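Local coordinates for protein putative glycosyl hydrolase (Bacteroides thetaiotaomicron VPI-5482, PDB 3K11) that is of unknown detailed function but is probably a glycoside hydrolase of family 88, acting on carbohydrate substrates, at residues R74-R78 against V394-Y400; V86-L91 against V403-G407; Y323-S327 against V371-C375. All blocks are in the same frame, centred on the assembly; numbering follows the deposited sequence. Where two conformers were deposited one is given.

Contact 1. Residues R74-R78 against V394-Y400; sequences RGAFR and VYAAHGY
Segment 74-78 is irregular loop before helix 82-98; 394-400 runs through a 3-10 turn into the first residue of helix 400-416. Ala76 (phi/psi -70/-26) turns the first chain and Phe77 (-128/141) extends it. The CA register pairs Ala76 with Tyr395 (6.8 Å) and Phe77 with Ala397 (6.4 Å). Phe77 (chi1 -53°, chi2 -69°) inserts its ring into 394-400; no hydrogen bond crosses between the segments. Val394 O lies 4.3 Å from Phe77 CZ, at the ring edge, and accepts a hydrogen bond from Tyr400 OH (2.6 Å). Tyr395 (chi1 m) places CE1 3.6 Å from Ala76 CB, and its O 3.6 Å from Phe77 CE1, again at the edge. Ala397 CB, in the 3-10 turn 397-399, contacts Phe77 CD1 at 4.0 Å, and Tyr400 N closes back on Ala397 O at 3.3 Å. Tyr400 (chi1 -68°, chi2 -81°) then offers one ring face to Phe77: centroids 4.6 Å apart, planes inclined at 50°, Phe77 CZ 3.4 Å from Tyr400 CE2. Trp84 stacks on Phe77, and Asp8 of the second subunit packs against Phe77 and Ala397. Such an aromatic cluster is consistent with loops leading into helices of the (alpha/alpha)6 barrel known for this family.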
loop_
_atom_site.group_PDB
_atom_site.type_symbol
_atom_site.label_atom_id
_atom_site.label_comp_id
_atom_site.label_asym_id
_atom_site.label_seq_id
_atom_site.Cartn_x
_atom_site.Cartn_y
_atom_site.Cartn_z
ATOM N N ARG A 74 -22.892 -10.704 -37.488
ATOM C CA ARG A 74 -21.910 -10.561 -36.449
ATOM C C ARG A 74 -21.060 -9.322 -36.676
ATOM O O ARG A 74 -20.280 -9.274 -37.610
ATOM C CB ARG A 74 -21.022 -11.792 -36.414
ATOM C CG ARG A 74 -21.744 -13.114 -36.267
ATOM C CD ARG A 74 -22.465 -13.163 -35.028
ATOM N NE ARG A 74 -22.839 -14.510 -34.581
ATOM C CZ ARG A 74 -24.072 -14.930 -34.297
ATOM N NH1 ARG A 74 -25.151 -14.202 -34.569
ATOM N NH2 ARG A 74 -24.232 -16.119 -33.755
ATOM N N GLY A 75 -21.253 -8.308 -35.864
ATOM C CA GLY A 75 -20.350 -7.150 -35.815
ATOM C C GLY A 75 -19.372 -7.422 -34.688
ATOM O O GLY A 75 -19.313 -8.535 -34.201
ATOM N N ALA A 76 -18.609 -6.428 -34.252
ATOM C CA ALA A 76 -17.629 -6.662 -33.185
ATOM C C ALA A 76 -18.276 -6.909 -31.855
ATOM O O ALA A 76 -17.686 -7.572 -31.019
ATOM C CB ALA A 76 -16.615 -5.469 -33.080
ATOM N N PHE A 77 -19.495 -6.397 -31.629
ATOM C CA PHE A 77 -20.135 -6.529 -30.330
ATOM C C PHE A 77 -21.538 -7.114 -30.432
ATOM O O PHE A 77 -22.281 -6.756 -31.355
ATOM C CB PHE A 77 -20.238 -5.162 -29.700
ATOM C CG PHE A 77 -18.932 -4.445 -29.656
ATOM C CD1 PHE A 77 -17.919 -4.911 -28.816
ATOM C CD2 PHE A 77 -18.670 -3.387 -30.527
ATOM C CE1 PHE A 77 -16.678 -4.306 -28.827
ATOM C CE2 PHE A 77 -17.447 -2.762 -30.517
ATOM C CZ PHE A 77 -16.441 -3.234 -29.644
ATOM N N ARG A 78 -21.887 -7.986 -29.476
ATOM C CA ARG A 78 -23.201 -8.663 -29.434
ATOM C C ARG A 78 -24.248 -7.664 -28.975
ATOM O O ARG A 78 -23.980 -6.838 -28.094
ATOM C CB ARG A 78 -23.148 -9.878 -28.482
ATOM C CG ARG A 78 -22.290 -11.035 -28.976
ATOM C CD ARG A 78 -21.845 -12.047 -27.893
ATOM N NE ARG A 78 -20.880 -11.420 -26.966
ATOM C CZ ARG A 78 -20.959 -11.393 -25.624
ATOM N NH1 ARG A 78 -21.935 -12.024 -24.956
ATOM N NH2 ARG A 78 -20.024 -10.743 -24.938
ATOM N N VAL A 394 -9.276 -4.381 -26.980
ATOM C CA VAL A 394 -10.220 -3.402 -27.539
ATOM C C VAL A 394 -11.596 -3.950 -27.770
ATOM O O VAL A 394 -12.587 -3.196 -27.727
ATOM C CB VAL A 394 -9.674 -2.787 -28.838
ATOM C CG1 VAL A 394 -8.426 -1.907 -28.500
ATOM C CG2 VAL A 394 -9.409 -3.897 -29.876
ATOM N N TYR A 395 -11.688 -5.248 -28.014
ATOM C CA TYR A 395 -12.990 -5.844 -28.223
ATOM C C TYR A 395 -13.727 -6.327 -26.970
ATOM O O TYR A 395 -14.807 -6.901 -27.088
ATOM C CB TYR A 395 -12.895 -6.983 -29.225
ATOM C CG TYR A 395 -12.518 -6.470 -30.591
ATOM C CD1 TYR A 395 -13.387 -5.635 -31.279
ATOM C CD2 TYR A 395 -11.287 -6.781 -31.173
ATOM C CE1 TYR A 395 -13.071 -5.130 -32.509
ATOM C CE2 TYR A 395 -10.959 -6.266 -32.429
ATOM C CZ TYR A 395 -11.869 -5.440 -33.081
ATOM O OH TYR A 395 -11.620 -4.919 -34.349
ATOM N N ALA A 396 -13.127 -6.158 -25.781
ATOM C CA ALA A 396 -13.845 -6.383 -24.527
ATOM C C ALA A 396 -14.981 -5.383 -24.551
ATOM O O ALA A 396 -14.738 -4.161 -24.541
ATOM C CB ALA A 396 -12.943 -6.116 -23.352
ATOM N N ALA A 397 -16.214 -5.879 -24.532
ATOM C CA ALA A 397 -17.382 -5.013 -24.715
ATOM C C ALA A 397 -17.663 -4.114 -23.494
ATOM O O ALA A 397 -18.409 -3.124 -23.555
ATOM C CB ALA A 397 -18.602 -5.851 -25.008
ATOM N N HIS A 398 -17.053 -4.458 -22.380
ATOM C CA HIS A 398 -17.320 -3.823 -21.104
ATOM C C HIS A 398 -16.899 -2.393 -21.059
ATOM O O HIS A 398 -17.312 -1.682 -20.154
ATOM C CB HIS A 398 -16.524 -4.516 -19.997
ATOM C CG HIS A 398 -16.661 -5.991 -20.008
ATOM N ND1 HIS A 398 -15.982 -6.785 -20.895
ATOM C CD2 HIS A 398 -17.437 -6.821 -19.263
ATOM C CE1 HIS A 398 -16.343 -8.042 -20.699
ATOM N NE2 HIS A 398 -17.184 -8.090 -19.686
ATOM N N GLY A 399 -16.012 -1.981 -21.971
ATOM C CA GLY A 399 -15.540 -0.600 -21.929
ATOM C C GLY A 399 -16.510 0.418 -22.484
ATOM O O GLY A 399 -16.495 1.597 -22.105
ATOM N N TYR A 400 -17.373 -0.028 -23.398
ATOM C CA TYR A 400 -18.100 0.920 -24.256
ATOM C C TYR A 400 -19.217 1.670 -23.518
ATOM O O TYR A 400 -19.260 2.919 -23.571
ATOM C CB TYR A 400 -18.573 0.177 -25.545
ATOM C CG TYR A 400 -17.346 -0.158 -26.348
ATOM C CD1 TYR A 400 -16.758 0.796 -27.162
ATOM C CD2 TYR A 400 -16.656 -1.338 -26.132
ATOM C CE1 TYR A 400 -15.533 0.551 -27.808
ATOM C CE2 TYR A 400 -15.430 -1.597 -26.799
ATOM C CZ TYR A 400 -14.895 -0.649 -27.634
ATOM O OH TYR A 400 -13.678 -0.858 -28.257
#

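Contact 2. Residues V86-L91 against V403-G407; sequences VTYSAL and VLWAG
Both segments are regular helix and run nearly parallel: their axes approach to 8.2 Å and cross at 20°. The closest CA pair is Ala90 with Trp405, only 4.2 Å apart, a distance permitted by the small Ala90 side chain, whose CB touches Trp405 CB at 3.5 Å and Leu404 CB at 3.9 Å. Trp405 has chi1 between wells at -147°, with chi2 at -18°, and this turns the indole face onto helix 86-91. Ala90 CA makes a CH-pi contact 3.8 Å from the five-membered ring centroid, and Ser89 CB one 4.1 Å from the six-membered centroid. Two near-parallel neighbours of this kind are consistent with inner helices of an (alpha/alpha)6 barrel, here one from early and one from late in the chain. Val86 (chi1 t) brings CG1 to the indole edge, 3.9 Å from Trp405 CE3. Leu404 and Leu91 both adopt mt, so that Leu404 CD1 lies 4.0 Å from Leu91 CD2 and also 4.0 Å from Thr87 CG2. Ser89 OG is hydrogen-bonded to Lys156 NZ on helix 148-160.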
loop_
_atom_site.group_PDB
_atom_site.type_symbol
_atom_site.label_atom_id
_atom_site.label_comp_id
_atom_site.label_asym_id
_atom_site.label_seq_id
_atom_site.Cartn_x
_atom_site.Cartn_y
_atom_site.Cartn_z
ATOM N N VAL A 86 -25.565 -2.438 -20.684
ATOM C CA VAL A 86 -24.990 -1.206 -20.140
ATOM C C VAL A 86 -24.958 -0.108 -21.207
ATOM O O VAL A 86 -25.337 1.069 -20.966
ATOM C CB VAL A 86 -23.574 -1.451 -19.532
ATOM C CG1 VAL A 86 -23.014 -0.122 -18.953
ATOM C CG2 VAL A 86 -23.620 -2.558 -18.494
ATOM N N THR A 87 -24.557 -0.467 -22.425
ATOM C CA THR A 87 -24.492 0.515 -23.522
ATOM C C THR A 87 -25.849 1.141 -23.772
ATOM O O THR A 87 -25.958 2.366 -23.990
ATOM C CB THR A 87 -23.958 -0.140 -24.792
ATOM O OG1 THR A 87 -22.625 -0.608 -24.555
ATOM C CG2 THR A 87 -23.980 0.840 -26.009
ATOM N N TYR A 88 -26.893 0.319 -23.765
ATOM C CA TYR A 88 -28.234 0.869 -23.998
ATOM C C TYR A 88 -28.642 1.881 -22.914
ATOM O O TYR A 88 -29.193 2.939 -23.218
ATOM C CB TYR A 88 -29.278 -0.243 -24.072
ATOM C CG TYR A 88 -29.097 -1.185 -25.239
ATOM C CD1 TYR A 88 -29.007 -0.702 -26.548
ATOM C CD2 TYR A 88 -29.048 -2.557 -25.042
ATOM C CE1 TYR A 88 -28.830 -1.577 -27.611
ATOM C CE2 TYR A 88 -28.868 -3.435 -26.107
ATOM C CZ TYR A 88 -28.781 -2.945 -27.386
ATOM O OH TYR A 88 -28.600 -3.812 -28.452
ATOM N N SER A 89 -28.405 1.538 -21.647
ATOM C CA SER A 89 -28.682 2.476 -20.536
ATOM C C SER A 89 -27.863 3.746 -20.663
ATOM O O SER A 89 -28.382 4.851 -20.432
ATOM C CB SER A 89 -28.458 1.823 -19.142
ATOM O OG SER A 89 -29.608 1.070 -18.710
ATOM N N ALA A 90 -26.593 3.599 -21.029
ATOM C CA ALA A 90 -25.714 4.756 -21.260
ATOM C C ALA A 90 -26.259 5.726 -22.291
ATOM O O ALA A 90 -26.250 6.969 -22.103
ATOM C CB ALA A 90 -24.337 4.272 -21.680
ATOM N N LEU A 91 -26.710 5.176 -23.413
ATOM C CA LEU A 91 -27.222 5.999 -24.527
ATOM C C LEU A 91 -28.556 6.654 -24.223
ATOM O O LEU A 91 -28.815 7.793 -24.671
ATOM C CB LEU A 91 -27.297 5.144 -25.797
ATOM C CG LEU A 91 -25.917 4.800 -26.394
ATOM C CD1 LEU A 91 -26.050 3.713 -27.493
ATOM C CD2 LEU A 91 -25.146 6.075 -26.887
ATOM N N VAL A 403 -17.913 4.172 -20.803
ATOM C CA VAL A 403 -17.320 5.384 -21.331
ATOM C C VAL A 403 -18.414 6.308 -21.804
ATOM O O VAL A 403 -18.351 7.522 -21.583
ATOM C CB VAL A 403 -16.297 5.037 -22.450
ATOM C CG1 VAL A 403 -15.909 6.285 -23.253
ATOM C CG2 VAL A 403 -15.054 4.349 -21.799
ATOM N N LEU A 404 -19.392 5.760 -22.518
ATOM C CA LEU A 404 -20.495 6.594 -23.013
ATOM C C LEU A 404 -21.282 7.230 -21.876
ATOM O O LEU A 404 -21.637 8.410 -21.919
ATOM C CB LEU A 404 -21.453 5.765 -23.895
ATOM C CG LEU A 404 -20.906 5.315 -25.275
ATOM C CD1 LEU A 404 -21.777 4.171 -25.894
ATOM C CD2 LEU A 404 -20.843 6.526 -26.250
ATOM N N TRP A 405 -21.561 6.427 -20.868
ATOM C CA TRP A 405 -22.375 6.862 -19.723
ATOM C C TRP A 405 -21.606 7.898 -18.915
ATOM O O TRP A 405 -22.147 8.933 -18.554
ATOM C CB TRP A 405 -22.720 5.655 -18.849
ATOM C CG TRP A 405 -24.063 5.703 -18.169
ATOM C CD1 TRP A 405 -24.854 6.784 -17.962
ATOM C CD2 TRP A 405 -24.739 4.597 -17.580
ATOM N NE1 TRP A 405 -25.981 6.423 -17.290
ATOM C CE2 TRP A 405 -25.933 5.086 -17.026
ATOM C CE3 TRP A 405 -24.462 3.233 -17.488
ATOM C CZ2 TRP A 405 -26.819 4.268 -16.355
ATOM C CZ3 TRP A 405 -25.348 2.421 -16.841
ATOM C CH2 TRP A 405 -26.496 2.939 -16.256
ATOM N N ALA A 406 -20.327 7.635 -18.670
ATOM C CA ALA A 406 -19.478 8.621 -17.983
ATOM C C ALA A 406 -19.400 9.979 -18.705
ATOM O O ALA A 406 -19.488 11.059 -18.097
ATOM C CB ALA A 406 -18.090 8.003 -17.741
ATOM N N GLY A 407 -19.231 9.917 -20.016
ATOM C CA GLY A 407 -19.172 11.120 -20.841
ATOM C C GLY A 407 -20.462 11.873 -20.753
ATOM O O GLY A 407 -20.475 13.079 -20.546
#

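Contact 3. Residues Y323-S327 against V371-C375. With EDO (1,2-ethanediol), chain T.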
loop_
_atom_site.group_PDB
_atom_site.type_symbol
_atom_site.label_atom_id
_atom_site.label_comp_id
_atom_site.label_asym_id
_atom_site.label_seq_id
_atom_site.Cartn_x
_atom_site.Cartn_y
_atom_site.Cartn_z
ATOM N N TYR A 323 -2.415 -3.634 -12.801
ATOM C CA TYR A 323 -2.564 -2.696 -13.921
ATOM C C TYR A 323 -3.715 -1.737 -13.797
ATOM O O TYR A 323 -4.717 -2.046 -13.161
ATOM C CB TYR A 323 -2.616 -3.443 -15.252
ATOM C CG TYR A 323 -3.791 -4.289 -15.594
ATOM C CD1 TYR A 323 -4.934 -3.722 -16.135
ATOM C CD2 TYR A 323 -3.733 -5.674 -15.527
ATOM C CE1 TYR A 323 -5.977 -4.493 -16.543
ATOM C CE2 TYR A 323 -4.814 -6.459 -15.913
ATOM C CZ TYR A 323 -5.924 -5.867 -16.439
ATOM O OH TYR A 323 -6.977 -6.633 -16.904
ATOM N N LEU A 324 -3.582 -0.581 -14.467
ATOM C CA LEU A 324 -4.629 0.423 -14.512
ATOM C C LEU A 324 -5.664 -0.015 -15.542
ATOM O O LEU A 324 -5.333 -0.233 -16.707
ATOM C CB LEU A 324 -4.043 1.774 -14.893
ATOM C CG LEU A 324 -3.005 2.339 -13.896
ATOM C CD1 LEU A 324 -2.377 3.685 -14.377
ATOM C CD2 LEU A 324 -3.638 2.472 -12.479
ATOM N N GLU A 325 -6.917 -0.055 -15.145
ATOM C CA GLU A 325 -7.998 -0.618 -15.994
ATOM C C GLU A 325 -9.077 0.387 -16.337
ATOM O O GLU A 325 -9.592 1.117 -15.483
ATOM C CB GLU A 325 -8.550 -1.844 -15.270
ATOM C CG GLU A 325 -9.297 -2.842 -16.161
ATOM C CD GLU A 325 -10.746 -2.439 -16.402
ATOM O OE1 GLU A 325 -11.371 -1.995 -15.397
ATOM O OE2 GLU A 325 -11.270 -2.615 -17.542
ATOM N N THR A 326 -9.422 0.403 -17.606
ATOM C CA THR A 326 -10.244 1.464 -18.161
ATOM C C THR A 326 -11.719 1.348 -17.834
ATOM O O THR A 326 -12.360 2.362 -17.525
ATOM C CB THR A 326 -10.060 1.489 -19.685
ATOM O OG1 THR A 326 -8.671 1.718 -19.995
ATOM C CG2 THR A 326 -10.960 2.595 -20.348
ATOM N N SER A 327 -12.298 0.142 -17.969
ATOM C CA SER A 327 -13.752 0.044 -17.806
ATOM C C SER A 327 -14.196 0.426 -16.384
ATOM O O SER A 327 -15.138 1.184 -16.205
ATOM C CB SER A 327 -14.310 -1.319 -18.197
ATOM O OG SER A 327 -13.822 -2.382 -17.397
ATOM N N VAL A 371 -12.104 1.557 -27.282
ATOM C CA VAL A 371 -11.715 1.850 -25.910
ATOM C C VAL A 371 -10.636 0.844 -25.532
ATOM O O VAL A 371 -10.890 -0.377 -25.452
ATOM C CB VAL A 371 -12.914 1.771 -24.944
ATOM C CG1 VAL A 371 -12.433 1.900 -23.503
ATOM C CG2 VAL A 371 -13.971 2.856 -25.313
ATOM N N GLU A 372 -9.440 1.367 -25.298
ATOM C CA GLU A 372 -8.268 0.555 -24.931
ATOM C C GLU A 372 -8.124 0.362 -23.428
ATOM O O GLU A 372 -8.598 1.170 -22.630
ATOM C CB GLU A 372 -6.985 1.198 -25.473
ATOM C CG GLU A 372 -7.008 1.384 -27.009
ATOM C CD GLU A 372 -5.687 1.874 -27.624
ATOM O OE1 GLU A 372 -4.695 2.191 -26.901
ATOM O OE2 GLU A 372 -5.630 1.890 -28.885
ATOM N N GLY A 373 -7.393 -0.690 -23.051
ATOM C CA GLY A 373 -7.095 -0.963 -21.646
ATOM C C GLY A 373 -8.223 -1.581 -20.819
ATOM O O GLY A 373 -8.154 -1.527 -19.575
ATOM N N THR A 374 -9.202 -2.204 -21.477
ATOM C CA THR A 374 -10.314 -2.844 -20.789
ATOM C C THR A 374 -10.028 -4.323 -20.537
ATOM O O THR A 374 -9.718 -5.062 -21.462
ATOM C CB THR A 374 -11.596 -2.769 -21.586
ATOM O OG1 THR A 374 -11.959 -1.389 -21.759
ATOM C CG2 THR A 374 -12.743 -3.518 -20.886
ATOM N N CYS A 375 -10.198 -4.738 -19.283
ATOM C CA CYS A 375 -10.080 -6.131 -18.837
ATOM C C CYS A 375 -11.165 -6.991 -19.517
ATOM O O CYS A 375 -12.335 -6.619 -19.566
ATOM C CB CYS A 375 -10.267 -6.193 -17.299
ATOM S SG CYS A 375 -10.238 -7.849 -16.618
HETATM C C1 EDO T . -5.718 5.602 -27.082
HETATM O O1 EDO T . -4.873 4.910 -26.117
HETATM C C2 EDO T . -4.897 6.277 -28.183
HETATM O O2 EDO T . -4.318 5.302 -29.093
#
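Thr326, Cys375 and Gly373 lose the most surface. Thr326, the first residue of helix 326-342, lies 5.0 Å from Thr374 CA to CA and makes two hydrogen bonds to the other segment: its N donates to Gly373 O (3.0 Å, 167°) and its OG1 donates to Glu372 O (2.7 Å). Its CG2 also touches Val371 CG1 at 3.6 Å. Gly373 passes close to this side chain with phi/psi of 77/21; an ideal CB there would fall 2.6 Å from Thr326 OG1, so both the backbone angles and the clash account for glycine. Cys375 points toward 323-327, with CB 3.3 Å from Tyr323 OH and near the plane of that ring, and its N donates to Glu325 OE2 (2.9 Å, 165°). Glu325 is at the N-cap position, and its OE2 caps the helix through Ser327 N (3.0 Å); it also accepts from Ser327 OG (2.6 Å). Glu372 points its CA-to-CB bond away, and its OE1 accepts from ethanediol O1 (2.8 Å), a probable crystallisation additive. One carboxylate oxygen thus serves helix start and loop, and Arg266 NH1 hydrogen-bonds to Ser327 OG and Cys375 O: the chemistry implies a joint fixed by directional polar bonds within a buried, closely packed contact.

Along the chain the order is 74-78, 86-91, 323-327, 371-375, 394-400, 403-407, so contacts 1 and 2 cross while contact 3 is nested inside both. Their centres lie about 13 Å (1 to 2), about 13 Å (1 to 3) and about 16 Å (2 to 3) apart. Helix 400-416 is common to contacts 1 and 2: Tyr400 begins it in contact 1, with its C 4.2 Å from Thr87 OG1, and contact 2 follows one turn on. Tyr400 OH also reaches Val371 N of contact 3 at 3.0 Å, a probable hydrogen bond. Early and late parts of the sequence are thereby brought together, consistent with the ring closure of the (alpha/alpha)6 barrel expected for this family, with contact 3 binding the start of helix 326-342 nearby.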